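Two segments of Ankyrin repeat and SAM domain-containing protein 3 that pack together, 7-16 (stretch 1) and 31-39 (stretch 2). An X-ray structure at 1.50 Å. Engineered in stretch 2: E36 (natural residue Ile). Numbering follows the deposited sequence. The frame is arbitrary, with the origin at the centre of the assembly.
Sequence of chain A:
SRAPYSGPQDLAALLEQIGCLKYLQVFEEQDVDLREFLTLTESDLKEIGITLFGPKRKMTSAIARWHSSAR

Stretch 1, residues 7-16: GPQDLAALLE
Stretch 2, residues 31-39: DVDLREFLT

Two helix starts meet at a single water: it accepts from L11 N and from L34 N, each at 3.0 Å, and no direct hydrogen bond crosses the contact. L11 and L34, each the first residue of its helix, set the register, with L11 CA and L34 CA 4.4 Å apart. Both follow an aspartate N-cap with chi1 p, as D10 OD1 accepts from A13 N (2.9 Å) and D33 OD1 from E36 N (3.1 Å); E36 is engineered. Backbone bonds L15 N to L11 O (2.9 Å) and L38 N to L34 O (3.0 Å) mark helical turns, phi/psi near -60/-45 over 11-16 and 34-37, with L38 at -72/-7.

The stretches bury 369 Å² between them, both sides summed, mostly through apolar side chains. L11 and L34 share one rotamer, t with chi2 p, and have the most area covered by the other stretch. L11 CD1 lies over one face of the F37 ring, 3.9 Å from its centroid and 23° off the normal, while L11 CD2 reaches V32 O at 3.3 Å. L34 CD2 lies 3.4 Å from P8 O, beside the extended P8 (-63/145). One turn on, the CA-to-CB bonds of L14 (t, t) and F37 (chi1 t, chi2 85°) point toward the other stretch: L14 CD2 meets F37 CE2 at 3.5 Å, and L14 CD1 meets L34 CD1 at 3.8 Å. L11, L14 and F37 are buried; leucine's branched methyls can pack on a flat ring, and these side chains have no polar group to leave unpaired.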

# COMPACT_ATOMS: atom_id res chain seq x y z
N GLY A 7 5.09 -17.34 9.61
CA GLY A 7 4.13 -16.26 9.53
C GLY A 7 4.00 -15.53 10.85
O GLY A 7 4.53 -15.97 11.87
N PRO A 8 3.28 -14.40 10.85
CA PRO A 8 2.99 -13.66 12.08
C PRO A 8 2.16 -14.51 13.03
O PRO A 8 1.31 -15.29 12.59
CB PRO A 8 2.19 -12.45 11.59
CG PRO A 8 1.64 -12.87 10.26
CD PRO A 8 2.68 -13.77 9.66
N GLN A 9 2.39 -14.36 14.33
CA GLN A 9 1.70 -15.14 15.35
C GLN A 9 0.26 -14.67 15.54
O GLN A 9 -0.63 -15.46 15.85
CB GLN A 9 2.44 -15.07 16.68
CG GLN A 9 3.96 -14.96 16.55
CD GLN A 9 4.44 -13.53 16.37
OE1 GLN A 9 4.94 -13.16 15.30
NE2 GLN A 9 4.30 -12.72 17.41
N ASP A 10 0.04 -13.37 15.37
CA ASP A 10 -1.29 -12.78 15.56
C ASP A 10 -1.44 -11.53 14.70
O ASP A 10 -0.52 -11.14 13.97
CB ASP A 10 -1.59 -12.49 17.04
CG ASP A 10 -0.56 -11.57 17.71
OD1 ASP A 10 0.16 -10.82 17.04
OD2 ASP A 10 -0.50 -11.59 18.96
N LEU A 11 -2.60 -10.89 14.76
CA LEU A 11 -2.83 -9.75 13.89
C LEU A 11 -1.88 -8.59 14.21
O LEU A 11 -1.36 -7.96 13.30
CB LEU A 11 -4.29 -9.29 13.97
CG LEU A 11 -4.66 -8.13 13.05
CD1 LEU A 11 -4.33 -8.41 11.56
CD2 LEU A 11 -6.14 -7.80 13.22
N ALA A 12 -1.65 -8.34 15.49
CA ALA A 12 -0.75 -7.26 15.87
C ALA A 12 0.62 -7.48 15.25
O ALA A 12 1.24 -6.54 14.76
CB ALA A 12 -0.65 -7.15 17.38
N ALA A 13 1.07 -8.73 15.23
CA ALA A 13 2.37 -9.05 14.64
C ALA A 13 2.41 -8.75 13.14
O ALA A 13 3.38 -8.19 12.64
CB ALA A 13 2.75 -10.50 14.92
N LEU A 14 1.35 -9.11 12.44
CA LEU A 14 1.27 -8.84 11.01
C LEU A 14 1.29 -7.33 10.76
O LEU A 14 2.06 -6.85 9.95
CB LEU A 14 0.03 -9.49 10.38
CG LEU A 14 -0.12 -9.41 8.86
CD1 LEU A 14 -0.94 -10.58 8.32
CD2 LEU A 14 -0.79 -8.10 8.43
N LEU A 15 0.41 -6.60 11.44
CA LEU A 15 0.31 -5.16 11.24
C LEU A 15 1.62 -4.45 11.59
O LEU A 15 1.99 -3.48 10.93
CB LEU A 15 -0.87 -4.60 12.06
CG LEU A 15 -2.25 -5.09 11.61
CD1 LEU A 15 -3.36 -4.47 12.44
CD2 LEU A 15 -2.48 -4.81 10.13
N GLU A 16 2.31 -4.94 12.62
CA GLU A 16 3.59 -4.35 13.00
C GLU A 16 4.58 -4.48 11.85
O GLU A 16 5.32 -3.54 11.53
CB GLU A 16 4.15 -5.02 14.25
CG GLU A 16 5.52 -4.48 14.66
CD GLU A 16 6.01 -5.06 15.97
OE1 GLU A 16 5.55 -6.16 16.36
OE2 GLU A 16 6.84 -4.40 16.63
N ASP A 31 -13.92 -7.35 15.94
CA ASP A 31 -13.62 -8.74 16.28
C ASP A 31 -12.89 -9.49 15.16
O ASP A 31 -13.05 -10.70 15.00
CB ASP A 31 -14.89 -9.49 16.70
CG ASP A 31 -15.65 -8.77 17.79
OD1 ASP A 31 -15.01 -8.29 18.75
OD2 ASP A 31 -16.89 -8.66 17.68
N VAL A 32 -12.09 -8.76 14.39
CA VAL A 32 -11.27 -9.34 13.34
C VAL A 32 -9.91 -9.73 13.90
O VAL A 32 -9.11 -8.86 14.26
CB VAL A 32 -11.07 -8.35 12.17
CG1 VAL A 32 -10.08 -8.91 11.14
CG2 VAL A 32 -12.41 -8.03 11.51
N ASP A 33 -9.66 -11.03 14.01
CA ASP A 33 -8.35 -11.53 14.40
C ASP A 33 -7.54 -11.87 13.16
O ASP A 33 -7.98 -11.60 12.04
CB ASP A 33 -8.49 -12.76 15.30
CG ASP A 33 -9.15 -13.94 14.60
OD1 ASP A 33 -9.85 -13.74 13.58
OD2 ASP A 33 -8.95 -15.08 15.06
N LEU A 34 -6.37 -12.47 13.35
CA LEU A 34 -5.50 -12.85 12.23
C LEU A 34 -6.19 -13.77 11.23
O LEU A 34 -6.14 -13.52 10.03
CB LEU A 34 -4.21 -13.48 12.73
CG LEU A 34 -3.24 -13.90 11.62
CD1 LEU A 34 -2.82 -12.71 10.77
CD2 LEU A 34 -2.02 -14.58 12.23
N ARG A 35 -6.84 -14.81 11.73
CA ARG A 35 -7.51 -15.76 10.84
C ARG A 35 -8.55 -15.06 9.94
O ARG A 35 -8.55 -15.27 8.72
CB ARG A 35 -8.16 -16.86 11.66
CG ARG A 35 -8.80 -17.94 10.82
CD ARG A 35 -9.14 -19.14 11.70
NE ARG A 35 -10.25 -19.92 11.18
CZ ARG A 35 -11.52 -19.70 11.52
NH1 ARG A 35 -11.83 -18.73 12.36
NH2 ARG A 35 -12.49 -20.46 11.00
N GLU A 36 -9.40 -14.23 10.53
CA GLU A 36 -10.39 -13.51 9.74
C GLU A 36 -9.72 -12.50 8.82
O GLU A 36 -10.14 -12.33 7.68
CB GLU A 36 -11.44 -12.83 10.62
CG GLU A 36 -12.49 -12.09 9.79
CD GLU A 36 -13.62 -11.51 10.62
OE1 GLU A 36 -13.55 -11.56 11.86
OE2 GLU A 36 -14.59 -11.00 10.01
N PHE A 37 -8.69 -11.82 9.31
CA PHE A 37 -7.99 -10.84 8.49
C PHE A 37 -7.48 -11.46 7.18
O PHE A 37 -7.57 -10.86 6.11
CB PHE A 37 -6.83 -10.22 9.30
CG PHE A 37 -5.98 -9.25 8.51
CD1 PHE A 37 -6.36 -7.91 8.39
CD2 PHE A 37 -4.82 -9.67 7.89
CE1 PHE A 37 -5.58 -7.02 7.68
CE2 PHE A 37 -4.03 -8.78 7.17
CZ PHE A 37 -4.41 -7.45 7.06
N LEU A 38 -6.96 -12.69 7.28
CA LEU A 38 -6.39 -13.37 6.13
C LEU A 38 -7.43 -13.84 5.12
O LEU A 38 -7.06 -14.30 4.03
CB LEU A 38 -5.48 -14.52 6.57
CG LEU A 38 -4.22 -14.10 7.33
CD1 LEU A 38 -3.50 -15.31 7.90
CD2 LEU A 38 -3.26 -13.27 6.45
N THR A 39 -8.70 -13.70 5.47
CA THR A 39 -9.79 -13.99 4.53
C THR A 39 -10.37 -12.74 3.85
O THR A 39 -11.23 -12.85 2.99
CB THR A 39 -10.98 -14.71 5.21
OG1 THR A 39 -11.73 -13.79 6.02
CG2 THR A 39 -10.51 -15.89 6.04
O HOH W 1 -4.89 -12.36 15.99